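Local coordinates for protein enoyl-CoA hydratase (PDB 2PPY) that probably catalyses the hydration of the double bond of enoyl-CoA thioesters in fatty acid beta-oxidation, at residues L24-S29 with L34-E39; R126-G129 with K134-L137; Q152-L157 with S161-M166; A208-S213 with Q238-R243. All blocks are in the same frame, centred on the assembly; numbering follows the deposited sequence.

Contact 1 (L24-S29 with L34-E39); sequences LHINKS and LEFYKE
The strand-to-helix connection between strand 19-24 and helix 34-48 is bridged by Phe36, whose ring lies against Leu24 at the end of the strand and Ile26 in the following loop. It illustrates how one aromatic side chain can join a loop to the helix that follows, without a hydrogen bond between the two segments; the nearest backbone pair, Ile26 CA and Phe36 CA, is still 7.9 Å apart. With CG anti to the backbone N (chi1 162°), the Phe36 ring extends from the helix to span that distance.

Its two aliphatic partners use different parts of the ring. Ile26 comes over one face, making a CH-pi contact in which its CD1 lies 3.9 Å from the Phe36 centroid, 23° off the normal. The methyl is displaced toward the rim, 3.6 Å from Phe36 CD1. Leu24 works at the edge, near the ring plane, where its CD2 touches Phe36 CE1 at 3.6 Å. Both aliphatic chains cross the phenylalanine at about a right angle. Were Phe36 replaced by an alanine, Ile26 CD1 would probably lose the ring face beneath it and Leu24 CD2 the edge it touches, opening a gap between loop and helix.

The polar part of the loop has its own order, since Asn27 OD1 accepts from Ser29 N at 3.1 Å in an Asx turn. Met119 of helix 115-121 touches both Leu24 and Phe36, adding a third apolar partner. Such a strand, loop and helix, joined through an apolar residue of the first helical turn, belongs to the layered alpha/beta core of the crotonase fold.

Contact 2 (R126-G129 with K134-L137); sequences RFMG and KIGL
Met128 and Ile135 are the pair that joins strand 125-129 to strand 135-136, with four residues of loop between the segments. The first segment starts at Arg126, whose side chain is committed elsewhere: NE bonds to Leu183 O, and NH1 to Ala120 O and Cys123 O. Phe127 follows, with its ring set edge-to-face against Tyr200 and Phe188.

Met128, a selenomethionine in this crystal, points to the second segment. A chi1 near -175° turns its chain away from its own backbone N, and the extended chain bends only at chi3 (-136°). This carries the terminal CE to Ile135, where it lies 4.0 Å from Ile135 CB, and brings it 4.2 Å from Lys134 O. One atom earlier, Met128 SE stands 4.1 Å from Ile135 CD1. The two chains run past one another head to tail and meet at these two points, while the Met128 and Ile135 CA atoms remain 9.7 Å apart.

Leu108 packs on Met128 from the adjoining strand, and Leu117, Ile173 and Leu183 also touch Ile135. The contact thus lies between the main sheet and the small two-stranded sheet formed with strand 111-113. No hydrogen bond crosses it: its chemistry is that of dispersion between a polarisable, flexible chain and a branched aliphatic one, so cohesion depends on shape and burial rather than on any directional bond.

Contact 3 (Q152-L157 with S161-M166); sequences QRLARL and SRALDM
Ala163 points its methyl toward helix 152-157, and the other contacts form around that one small group. Ala163 CB lies over the backbone at Leu154 and Ala155, 3.4 Å from Ala155 CA. The Ala155 methyl runs beside it, with the two CB atoms 3.9 Å apart. Leu154 comes in from another direction: its chi1 of -169° swings the side chain to the side remote from its own amide nitrogen, and CG, the branch point, comes within 3.8 Å of Ala163 CB. Beyond it, Leu154 CD2 reaches Met166 CB, a selenomethionine carbon, at a looser 4.3 Å. Leucine and alanine both pack on a single methyl, which illustrates how a small residue lets two helices approach closely. The axes of the short segments come to 7.9 Å, and their directions differ by 137°, roughly antiparallel but well splayed.

Away from this interface, Arg156 folds back along its own helix. Its NH1 gives a hydrogen bond of 3.0 Å to Gln152 O, with an N-H...O angle of 152°. That oxygen lies near the guanidinium plane, whereas NH1 stands above the carbonyl plane, across from the helical donor Arg156 N, so the oxygen is gripped from both faces. Arg156 NH2 goes on to bond Gly222 O and Met225 O of the fourth subunit. On the neighbouring helix Asp165 forms a salt bridge with Arg186 and a hydrogen bond with Tyr200 of that same subunit.

The chemistry is therefore divided: between the two segments the union is wholly apolar and relies on close fit, while Arg156 and Asp165, on other faces, reach a neighbouring subunit.

Contact 4 (A208-S213 with Q238-R243); sequences ATYAVS and QNLLFR
Helices 209-213 and 238-242 run almost exactly antiparallel, at 175°, with their axes 10.1 Å apart, and Tyr210 and Ala211 meet Leu240 and Leu241 between them. Tyr210 does most of the bridging. Its first torsion, chi1 -168°, sends the ring out toward the second helix, and Leu241 CD1 sits over the centre of one face, 3.9 Å from the Tyr210 centroid, in a CH-pi contact. The same methyl also meets the backbone, 3.7 Å from Tyr210 O. The other branch, Leu241 CD2, lies 3.9 Å from Ala211 CA, so the leucine fork straddles two successive residues.

At the far end of the ring, Tyr210 OH touches Leu240 CB at 3.7 Å, the two side chains crossing at about a right angle. A water stands beside the hydroxyl, weakly bonded to Tyr210 OH, and donates to Leu240 O, although its modelled distance to that oxygen is so short that its position is somewhat doubtful. With an alanine at Tyr210, Leu241 CD1 would probably lose the ring face it sits on and Leu240 CB the hydroxyl oxygen it packs on.

Arg243 of the fifth subunit packs on Tyr210, and Leu241 meets Gly143 of the third. Chemically, the helices hold together by one leucine methyl over an aromatic face and by further packing at the hydroxyl end and along the backbone; no direct hydrogen bond joins the segments.

In the fold
From the N terminus, contact 1 closes the loop leaving strand 19-24, contact 2 the loop leaving strand 125-129, contact 3 the tight corner between helices 150-158 and 160-169, and contact 4 a much longer helical hairpin. They follow one another in series, none nested or crossed. Contacts 2 and 3 touch, with centres about 14 Å apart: Leu137 packs on Leu154, Arg126 on Leu157, and Gly136 on Met166, so the helical corner rests against strands 125-129 and 135-136 and the residue that follows. Contacts 1 and 4 lie on opposite sides of the chain's centre, their centres about 34 Å apart. Contacts 3 and 4, though separate, both meet the third subunit of the six-chain assembly.

Contact 1 (L24-S29 with L34-E39)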
loop_
_atom_site.group_PDB
_atom_site.type_symbol
_atom_site.label_atom_id
_atom_site.label_comp_id
_atom_site.label_asym_id
_atom_site.label_seq_id
_atom_site.Cartn_x
_atom_site.Cartn_y
_atom_site.Cartn_z
ATOM N N LEU A 24 9.222 24.323 25.585
ATOM C CA LEU A 24 10.143 23.321 26.088
ATOM C C LEU A 24 11.254 23.976 26.914
ATOM O O LEU A 24 11.915 24.904 26.452
ATOM C CB LEU A 24 10.761 22.552 24.917
ATOM C CG LEU A 24 9.788 21.984 23.871
ATOM C CD1 LEU A 24 10.573 21.269 22.777
ATOM C CD2 LEU A 24 8.812 21.027 24.530
ATOM N N HIS A 25 11.439 23.497 28.137
ATOM C CA HIS A 25 12.479 24.006 29.027
ATOM C C HIS A 25 13.016 22.842 29.852
ATOM O O HIS A 25 12.734 22.725 31.038
ATOM C CB HIS A 25 11.931 25.111 29.952
ATOM C CG HIS A 25 10.654 24.747 30.649
ATOM N ND1 HIS A 25 9.443 25.312 30.316
ATOM C CD2 HIS A 25 10.403 23.891 31.668
ATOM C CE1 HIS A 25 8.499 24.819 31.100
ATOM N NE2 HIS A 25 9.056 23.954 31.929
ATOM N N ILE A 26 13.803 21.984 29.213
ATOM C CA ILE A 26 14.351 20.809 29.867
ATOM C C ILE A 26 15.752 21.017 30.430
ATOM O O ILE A 26 16.049 20.630 31.560
ATOM C CB ILE A 26 14.404 19.628 28.890
ATOM C CG1 ILE A 26 13.057 19.482 28.181
ATOM C CG2 ILE A 26 14.752 18.349 29.629
ATOM C CD1 ILE A 26 13.123 18.637 26.920
ATOM N N ASN A 27 16.620 21.612 29.623
ATOM C CA ASN A 27 17.996 21.858 30.029
ATOM C C ASN A 27 18.726 22.661 28.963
ATOM O O ASN A 27 18.125 23.118 27.993
ATOM C CB ASN A 27 18.734 20.530 30.301
ATOM C CG ASN A 27 18.642 19.551 29.144
ATOM O OD1 ASN A 27 18.709 19.943 27.982
ATOM N ND2 ASN A 27 18.515 18.260 29.462
ATOM N N LYS A 28 20.028 22.821 29.168
ATOM C CA LYS A 28 20.867 23.598 28.268
ATOM C C LYS A 28 20.627 23.355 26.780
ATOM O O LYS A 28 20.679 24.294 25.978
ATOM C CB LYS A 28 22.341 23.314 28.582
ATOM C CG LYS A 28 22.660 21.812 28.541
ATOM C CD LYS A 28 24.091 21.466 28.978
ATOM C CE LYS A 28 24.809 22.611 29.669
ATOM N NZ LYS A 28 26.164 22.166 30.139
ATOM N N SER A 29 20.367 22.104 26.403
ATOM C CA SER A 29 20.147 21.772 24.991
ATOM C C SER A 29 18.830 21.029 24.767
ATOM O O SER A 29 18.595 20.463 23.703
ATOM C CB SER A 29 21.310 20.919 24.458
ATOM O OG SER A 29 21.452 19.728 25.192
ATOM N N LEU A 34 12.588 9.862 29.076
ATOM C CA LEU A 34 11.249 9.288 29.001
ATOM C C LEU A 34 10.206 10.186 29.646
ATOM O O LEU A 34 9.117 10.365 29.107
ATOM C CB LEU A 34 11.213 7.900 29.658
ATOM C CG LEU A 34 9.839 7.210 29.692
ATOM C CD1 LEU A 34 9.244 7.163 28.287
ATOM C CD2 LEU A 34 9.976 5.803 30.261
ATOM N N GLU A 35 10.538 10.751 30.802
ATOM C CA GLU A 35 9.610 11.618 31.510
ATOM C C GLU A 35 9.176 12.811 30.653
ATOM O O GLU A 35 8.024 13.243 30.723
ATOM C CB GLU A 35 10.245 12.101 32.818
ATOM C CG GLU A 35 9.272 12.752 33.782
ATOM C CD GLU A 35 8.111 11.843 34.151
ATOM O OE1 GLU A 35 8.360 10.693 34.578
ATOM O OE2 GLU A 35 6.949 12.286 34.017
ATOM N N PHE A 36 10.088 13.348 29.847
ATOM C CA PHE A 36 9.725 14.474 28.994
ATOM C C PHE A 36 8.607 14.071 28.048
ATOM O O PHE A 36 7.598 14.766 27.933
ATOM C CB PHE A 36 10.902 14.954 28.144
ATOM C CG PHE A 36 10.473 15.799 26.971
ATOM C CD1 PHE A 36 9.911 17.057 27.173
ATOM C CD2 PHE A 36 10.570 15.312 25.670
ATOM C CE1 PHE A 36 9.436 17.815 26.095
ATOM C CE2 PHE A 36 10.097 16.061 24.584
ATOM C CZ PHE A 36 9.532 17.315 24.799
ATOM N N TYR A 37 8.801 12.950 27.357
ATOM C CA TYR A 37 7.803 12.472 26.410
ATOM C C TYR A 37 6.490 12.103 27.072
ATOM O O TYR A 37 5.431 12.210 26.455
ATOM C CB TYR A 37 8.358 11.302 25.598
ATOM C CG TYR A 37 8.790 11.737 24.212
ATOM C CD1 TYR A 37 7.840 12.058 23.240
ATOM C CD2 TYR A 37 10.139 11.889 23.890
ATOM C CE1 TYR A 37 8.222 12.520 21.980
ATOM C CE2 TYR A 37 10.533 12.352 22.631
ATOM C CZ TYR A 37 9.567 12.665 21.682
ATOM O OH TYR A 37 9.942 13.112 20.434
ATOM N N LYS A 38 6.551 11.681 28.332
ATOM C CA LYS A 38 5.330 11.342 29.049
ATOM C C LYS A 38 4.538 12.633 29.248
ATOM O O LYS A 38 3.311 12.633 29.173
ATOM C CB LYS A 38 5.667 10.680 30.391
ATOM C CG LYS A 38 6.292 9.300 30.218
ATOM C CD LYS A 38 6.905 8.756 31.497
ATOM C CE LYS A 38 5.868 8.510 32.572
ATOM N NZ LYS A 38 6.504 7.925 33.786
ATOM N N GLU A 39 5.247 13.739 29.469
ATOM C CA GLU A 39 4.593 15.031 29.647
ATOM C C GLU A 39 4.108 15.578 28.305
ATOM O O GLU A 39 3.014 16.134 28.215
ATOM C CB GLU A 39 5.544 16.045 30.292
ATOM C CG GLU A 39 6.072 15.645 31.667
ATOM C CD GLU A 39 6.612 16.832 32.449
ATOM O OE1 GLU A 39 7.358 17.643 31.864
ATOM O OE2 GLU A 39 6.292 16.957 33.650
#

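Contact 2 (R126-G129 with K134-L137)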
loop_
_atom_site.group_PDB
_atom_site.type_symbol
_atom_site.label_atom_id
_atom_site.label_comp_id
_atom_site.label_asym_id
_atom_site.label_seq_id
_atom_site.Cartn_x
_atom_site.Cartn_y
_atom_site.Cartn_z
ATOM N N ARG A 126 6.897 23.448 9.797
ATOM C CA ARG A 126 8.134 23.838 10.463
ATOM C C ARG A 126 8.583 25.223 10.001
ATOM O O ARG A 126 8.817 25.429 8.812
ATOM C CB ARG A 126 9.235 22.816 10.160
ATOM C CG ARG A 126 9.040 21.459 10.841
ATOM C CD ARG A 126 9.734 20.353 10.057
ATOM N NE ARG A 126 9.060 20.125 8.781
ATOM C CZ ARG A 126 7.868 19.547 8.660
ATOM N NH1 ARG A 126 7.216 19.128 9.739
ATOM N NH2 ARG A 126 7.314 19.406 7.463
ATOM N N PHE A 127 8.681 26.166 10.940
ATOM C CA PHE A 127 9.129 27.534 10.644
ATOM C C PHE A 127 10.444 27.739 11.391
ATOM O O PHE A 127 10.533 27.454 12.584
ATOM C CB PHE A 127 8.107 28.581 11.122
ATOM C CG PHE A 127 6.743 28.468 10.471
ATOM C CD1 PHE A 127 6.566 27.771 9.275
ATOM C CD2 PHE A 127 5.633 29.078 11.056
ATOM C CE1 PHE A 127 5.296 27.678 8.674
ATOM C CE2 PHE A 127 4.363 28.994 10.465
ATOM C CZ PHE A 127 4.196 28.293 9.270
HETATM N N MSE A 128 11.465 28.241 10.705
HETATM C CA MSE A 128 12.769 28.423 11.337
HETATM C C MSE A 128 13.370 29.823 11.196
HETATM O O MSE A 128 13.163 30.493 10.187
HETATM C CB MSE A 128 13.732 27.380 10.768
HETATM C CG MSE A 128 15.107 27.338 11.404
HETATM SE SE MSE A 128 16.009 25.701 10.899
HETATM C CE MSE A 128 16.738 25.194 12.618
ATOM N N GLY A 129 14.119 30.248 12.214
ATOM C CA GLY A 129 14.755 31.558 12.186
ATOM C C GLY A 129 15.978 31.560 11.286
ATOM O O GLY A 129 16.673 30.547 11.198
ATOM N N LYS A 134 21.899 24.956 13.346
ATOM C CA LYS A 134 21.989 23.701 12.593
ATOM C C LYS A 134 20.727 22.852 12.647
ATOM O O LYS A 134 20.021 22.817 13.656
ATOM C CB LYS A 134 23.134 22.838 13.129
ATOM C CG LYS A 134 24.480 23.521 13.291
ATOM C CD LYS A 134 25.454 22.559 13.970
ATOM C CE LYS A 134 26.823 23.176 14.196
ATOM N NZ LYS A 134 27.750 22.213 14.861
ATOM N N ILE A 135 20.460 22.147 11.555
ATOM C CA ILE A 135 19.308 21.260 11.489
ATOM C C ILE A 135 19.737 20.005 10.728
ATOM O O ILE A 135 20.310 20.092 9.641
ATOM C CB ILE A 135 18.099 21.957 10.800
ATOM C CG1 ILE A 135 16.915 20.992 10.713
ATOM C CG2 ILE A 135 18.501 22.477 9.428
ATOM C CD1 ILE A 135 15.607 21.674 10.374
ATOM N N GLY A 136 19.487 18.842 11.327
ATOM C CA GLY A 136 19.860 17.580 10.708
ATOM C C GLY A 136 19.749 16.395 11.655
ATOM O O GLY A 136 19.237 16.523 12.768
ATOM N N LEU A 137 20.234 15.239 11.211
ATOM C CA LEU A 137 20.180 14.012 12.000
ATOM C C LEU A 137 21.579 13.390 12.109
ATOM O O LEU A 137 21.977 12.580 11.271
ATOM C CB LEU A 137 19.221 13.024 11.334
ATOM C CG LEU A 137 17.761 13.459 11.134
ATOM C CD1 LEU A 137 17.037 12.434 10.277
ATOM C CD2 LEU A 137 17.066 13.616 12.474
#

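Contact 3 (Q152-L157 with S161-M166)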
loop_
_atom_site.group_PDB
_atom_site.type_symbol
_atom_site.label_atom_id
_atom_site.label_comp_id
_atom_site.label_asym_id
_atom_site.label_seq_id
_atom_site.Cartn_x
_atom_site.Cartn_y
_atom_site.Cartn_z
ATOM N N GLN A 152 12.420 7.676 8.305
ATOM C CA GLN A 152 11.194 7.565 7.537
ATOM C C GLN A 152 10.523 8.887 7.158
ATOM O O GLN A 152 10.160 9.090 5.999
ATOM C CB GLN A 152 10.210 6.665 8.292
ATOM C CG GLN A 152 10.747 5.254 8.516
ATOM C CD GLN A 152 11.355 4.654 7.244
ATOM O OE1 GLN A 152 12.551 4.373 7.185
ATOM N NE2 GLN A 152 10.529 4.465 6.224
ATOM N N ARG A 153 10.354 9.787 8.124
ATOM C CA ARG A 153 9.712 11.059 7.829
ATOM C C ARG A 153 10.595 11.971 6.981
ATOM O O ARG A 153 10.096 12.682 6.107
ATOM C CB ARG A 153 9.285 11.771 9.120
ATOM C CG ARG A 153 8.157 11.059 9.886
ATOM C CD ARG A 153 7.434 12.017 10.839
ATOM N NE ARG A 153 6.257 11.406 11.457
ATOM C CZ ARG A 153 6.297 10.572 12.493
ATOM N NH1 ARG A 153 7.458 10.249 13.046
ATOM N NH2 ARG A 153 5.175 10.044 12.966
ATOM N N LEU A 154 11.904 11.953 7.217
ATOM C CA LEU A 154 12.798 12.792 6.417
ATOM C C LEU A 154 12.733 12.369 4.950
ATOM O O LEU A 154 12.664 13.210 4.056
ATOM C CB LEU A 154 14.253 12.688 6.897
ATOM C CG LEU A 154 15.196 13.732 6.273
ATOM C CD1 LEU A 154 14.689 15.132 6.603
ATOM C CD2 LEU A 154 16.609 13.553 6.802
ATOM N N ALA A 155 12.752 11.061 4.713
ATOM C CA ALA A 155 12.705 10.532 3.356
ATOM C C ALA A 155 11.422 10.937 2.645
ATOM O O ALA A 155 11.449 11.308 1.474
ATOM C CB ALA A 155 12.836 9.006 3.377
ATOM N N ARG A 156 10.303 10.863 3.354
ATOM C CA ARG A 156 9.013 11.219 2.781
ATOM C C ARG A 156 8.884 12.722 2.565
ATOM O O ARG A 156 8.227 13.165 1.627
ATOM C CB ARG A 156 7.874 10.718 3.682
ATOM C CG ARG A 156 7.704 9.189 3.660
ATOM C CD ARG A 156 6.789 8.679 4.775
ATOM N NE ARG A 156 6.535 7.242 4.665
ATOM C CZ ARG A 156 7.456 6.292 4.815
ATOM N NH1 ARG A 156 8.712 6.614 5.090
ATOM N NH2 ARG A 156 7.125 5.014 4.678
ATOM N N LEU A 157 9.522 13.509 3.423
ATOM C CA LEU A 157 9.437 14.958 3.293
ATOM C C LEU A 157 10.348 15.538 2.212
ATOM O O LEU A 157 9.880 16.283 1.351
ATOM C CB LEU A 157 9.748 15.640 4.632
ATOM C CG LEU A 157 9.619 17.170 4.653
ATOM C CD1 LEU A 157 8.173 17.573 4.381
ATOM C CD2 LEU A 157 10.068 17.710 6.005
ATOM N N SER A 161 16.531 9.634 -1.452
ATOM C CA SER A 161 17.967 9.699 -1.696
ATOM C C SER A 161 18.600 10.851 -0.917
ATOM O O SER A 161 19.667 10.694 -0.316
ATOM C CB SER A 161 18.245 9.861 -3.188
ATOM O OG SER A 161 19.636 9.783 -3.455
ATOM N N ARG A 162 17.937 12.006 -0.933
ATOM C CA ARG A 162 18.422 13.176 -0.211
ATOM C C ARG A 162 18.456 12.911 1.286
ATOM O O ARG A 162 19.357 13.363 1.982
ATOM C CB ARG A 162 17.537 14.391 -0.501
ATOM C CG ARG A 162 17.815 15.006 -1.855
ATOM C CD ARG A 162 17.006 16.256 -2.110
ATOM N NE ARG A 162 17.510 16.949 -3.291
ATOM C CZ ARG A 162 16.958 18.034 -3.820
ATOM N NH1 ARG A 162 15.868 18.561 -3.275
ATOM N NH2 ARG A 162 17.498 18.596 -4.893
ATOM N N ALA A 163 17.467 12.173 1.774
ATOM C CA ALA A 163 17.399 11.837 3.187
ATOM C C ALA A 163 18.484 10.807 3.503
ATOM O O ALA A 163 19.098 10.840 4.568
ATOM C CB ALA A 163 16.023 11.271 3.524
ATOM N N LEU A 164 18.717 9.890 2.569
ATOM C CA LEU A 164 19.723 8.857 2.767
ATOM C C LEU A 164 21.070 9.534 2.952
ATOM O O LEU A 164 21.811 9.222 3.882
ATOM C CB LEU A 164 19.754 7.914 1.560
ATOM C CG LEU A 164 20.680 6.697 1.607
ATOM C CD1 LEU A 164 20.011 5.524 0.893
ATOM C CD2 LEU A 164 22.015 7.033 0.960
ATOM N N ASP A 165 21.366 10.478 2.067
ATOM C CA ASP A 165 22.615 11.227 2.113
ATOM C C ASP A 165 22.790 11.899 3.471
ATOM O O ASP A 165 23.817 11.722 4.128
ATOM C CB ASP A 165 22.621 12.256 0.974
ATOM C CG ASP A 165 23.790 13.221 1.047
ATOM O OD1 ASP A 165 24.866 12.851 1.569
ATOM O OD2 ASP A 165 23.629 14.357 0.554
HETATM N N MSE A 166 21.783 12.651 3.908
HETATM C CA MSE A 166 21.873 13.339 5.192
HETATM C C MSE A 166 22.021 12.415 6.393
HETATM O O MSE A 166 22.774 12.723 7.317
HETATM C CB MSE A 166 20.658 14.249 5.409
HETATM C CG MSE A 166 20.704 15.540 4.608
HETATM SE SE MSE A 166 19.214 16.701 4.996
HETATM C CE MSE A 166 19.722 17.310 6.761
#

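Contact 4 (A208-S213 with Q238-R243)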
loop_
_atom_site.group_PDB
_atom_site.type_symbol
_atom_site.label_atom_id
_atom_site.label_comp_id
_atom_site.label_asym_id
_atom_site.label_seq_id
_atom_site.Cartn_x
_atom_site.Cartn_y
_atom_site.Cartn_z
ATOM N N ALA A 208 -12.053 29.370 9.220
ATOM C CA ALA A 208 -12.940 28.224 9.373
ATOM C C ALA A 208 -12.087 27.073 9.889
ATOM O O ALA A 208 -11.671 26.197 9.128
ATOM C CB ALA A 208 -13.569 27.866 8.032
ATOM N N THR A 209 -11.840 27.085 11.194
ATOM C CA THR A 209 -11.005 26.084 11.841
ATOM C C THR A 209 -11.435 24.627 11.672
ATOM O O THR A 209 -10.603 23.722 11.769
ATOM C CB THR A 209 -10.840 26.414 13.344
ATOM O OG1 THR A 209 -12.118 26.410 13.990
ATOM C CG2 THR A 209 -10.210 27.792 13.506
ATOM N N TYR A 210 -12.718 24.390 11.420
ATOM C CA TYR A 210 -13.199 23.023 11.225
ATOM C C TYR A 210 -12.680 22.555 9.869
ATOM O O TYR A 210 -12.297 21.400 9.696
ATOM C CB TYR A 210 -14.727 22.990 11.247
ATOM C CG TYR A 210 -15.351 21.608 11.338
ATOM C CD1 TYR A 210 -14.578 20.477 11.596
ATOM C CD2 TYR A 210 -16.729 21.443 11.210
ATOM C CE1 TYR A 210 -15.161 19.221 11.728
ATOM C CE2 TYR A 210 -17.324 20.194 11.342
ATOM C CZ TYR A 210 -16.537 19.088 11.602
ATOM O OH TYR A 210 -17.128 17.856 11.746
ATOM N N ALA A 211 -12.667 23.473 8.909
ATOM C CA ALA A 211 -12.179 23.173 7.571
ATOM C C ALA A 211 -10.672 22.977 7.654
ATOM O O ALA A 211 -10.124 22.035 7.084
ATOM C CB ALA A 211 -12.510 24.319 6.617
ATOM N N VAL A 212 -10.006 23.873 8.374
ATOM C CA VAL A 212 -8.561 23.791 8.538
ATOM C C VAL A 212 -8.195 22.438 9.129
ATOM O O VAL A 212 -7.296 21.752 8.642
ATOM C CB VAL A 212 -8.042 24.895 9.484
ATOM C CG1 VAL A 212 -6.617 24.580 9.921
ATOM C CG2 VAL A 212 -8.082 26.247 8.773
ATOM N N SER A 213 -8.909 22.063 10.183
ATOM C CA SER A 213 -8.664 20.808 10.872
ATOM C C SER A 213 -8.878 19.582 9.980
ATOM O O SER A 213 -8.012 18.706 9.900
ATOM C CB SER A 213 -9.555 20.725 12.113
ATOM O OG SER A 213 -9.291 19.537 12.834
ATOM N N GLN A 238 -15.061 15.991 3.798
ATOM C CA GLN A 238 -15.790 17.067 3.134
ATOM C C GLN A 238 -17.273 16.962 3.493
ATOM O O GLN A 238 -17.957 17.973 3.645
ATOM C CB GLN A 238 -15.626 16.974 1.618
ATOM C CG GLN A 238 -16.375 18.056 0.832
ATOM C CD GLN A 238 -15.646 19.387 0.812
ATOM O OE1 GLN A 238 -15.373 19.976 1.858
ATOM N NE2 GLN A 238 -15.329 19.870 -0.386
ATOM N N ASN A 239 -17.768 15.734 3.621
ATOM C CA ASN A 239 -19.165 15.529 3.982
ATOM C C ASN A 239 -19.415 16.200 5.329
ATOM O O ASN A 239 -20.403 16.908 5.505
ATOM C CB ASN A 239 -19.485 14.034 4.072
ATOM C CG ASN A 239 -19.795 13.416 2.718
ATOM O OD1 ASN A 239 -19.740 12.197 2.554
ATOM N ND2 ASN A 239 -20.133 14.253 1.746
ATOM N N LEU A 240 -18.509 15.982 6.276
ATOM C CA LEU A 240 -18.637 16.584 7.597
ATOM C C LEU A 240 -18.658 18.107 7.489
ATOM O O LEU A 240 -19.388 18.778 8.219
ATOM C CB LEU A 240 -17.481 16.134 8.494
ATOM C CG LEU A 240 -17.627 14.706 9.018
ATOM C CD1 LEU A 240 -16.284 14.144 9.432
ATOM C CD2 LEU A 240 -18.597 14.718 10.188
ATOM N N LEU A 241 -17.861 18.646 6.570
ATOM C CA LEU A 241 -17.795 20.090 6.370
ATOM C C LEU A 241 -19.061 20.641 5.717
ATOM O O LEU A 241 -19.481 21.754 6.029
ATOM C CB LEU A 241 -16.566 20.449 5.527
ATOM C CG LEU A 241 -15.299 20.924 6.256
ATOM C CD1 LEU A 241 -15.190 20.313 7.645
ATOM C CD2 LEU A 241 -14.092 20.580 5.409
ATOM N N PHE A 242 -19.668 19.871 4.817
ATOM C CA PHE A 242 -20.892 20.317 4.159
ATOM C C PHE A 242 -22.020 20.371 5.169
ATOM O O PHE A 242 -22.987 21.106 4.984
ATOM C CB PHE A 242 -21.308 19.377 3.019
ATOM C CG PHE A 242 -20.556 19.596 1.735
ATOM C CD1 PHE A 242 -20.195 20.877 1.330
ATOM C CD2 PHE A 242 -20.244 18.523 0.911
ATOM C CE1 PHE A 242 -19.530 21.084 0.124
ATOM C CE2 PHE A 242 -19.581 18.720 -0.297
ATOM C CZ PHE A 242 -19.226 20.004 -0.690
ATOM N N ARG A 243 -21.896 19.586 6.235
ATOM C CA ARG A 243 -22.920 19.553 7.271
ATOM C C ARG A 243 -22.646 20.496 8.441
ATOM O O ARG A 243 -23.432 20.546 9.386
ATOM C CB ARG A 243 -23.096 18.130 7.817
ATOM C CG ARG A 243 -23.878 17.175 6.920
ATOM C CD ARG A 243 -23.023 16.619 5.795
ATOM N NE ARG A 243 -23.746 15.671 4.952
ATOM C CZ ARG A 243 -24.389 14.603 5.409
ATOM N NH1 ARG A 243 -24.405 14.340 6.708
ATOM N NH2 ARG A 243 -25.023 13.802 4.566
HETATM O O HOH W 1 -20.311 18.052 10.444
#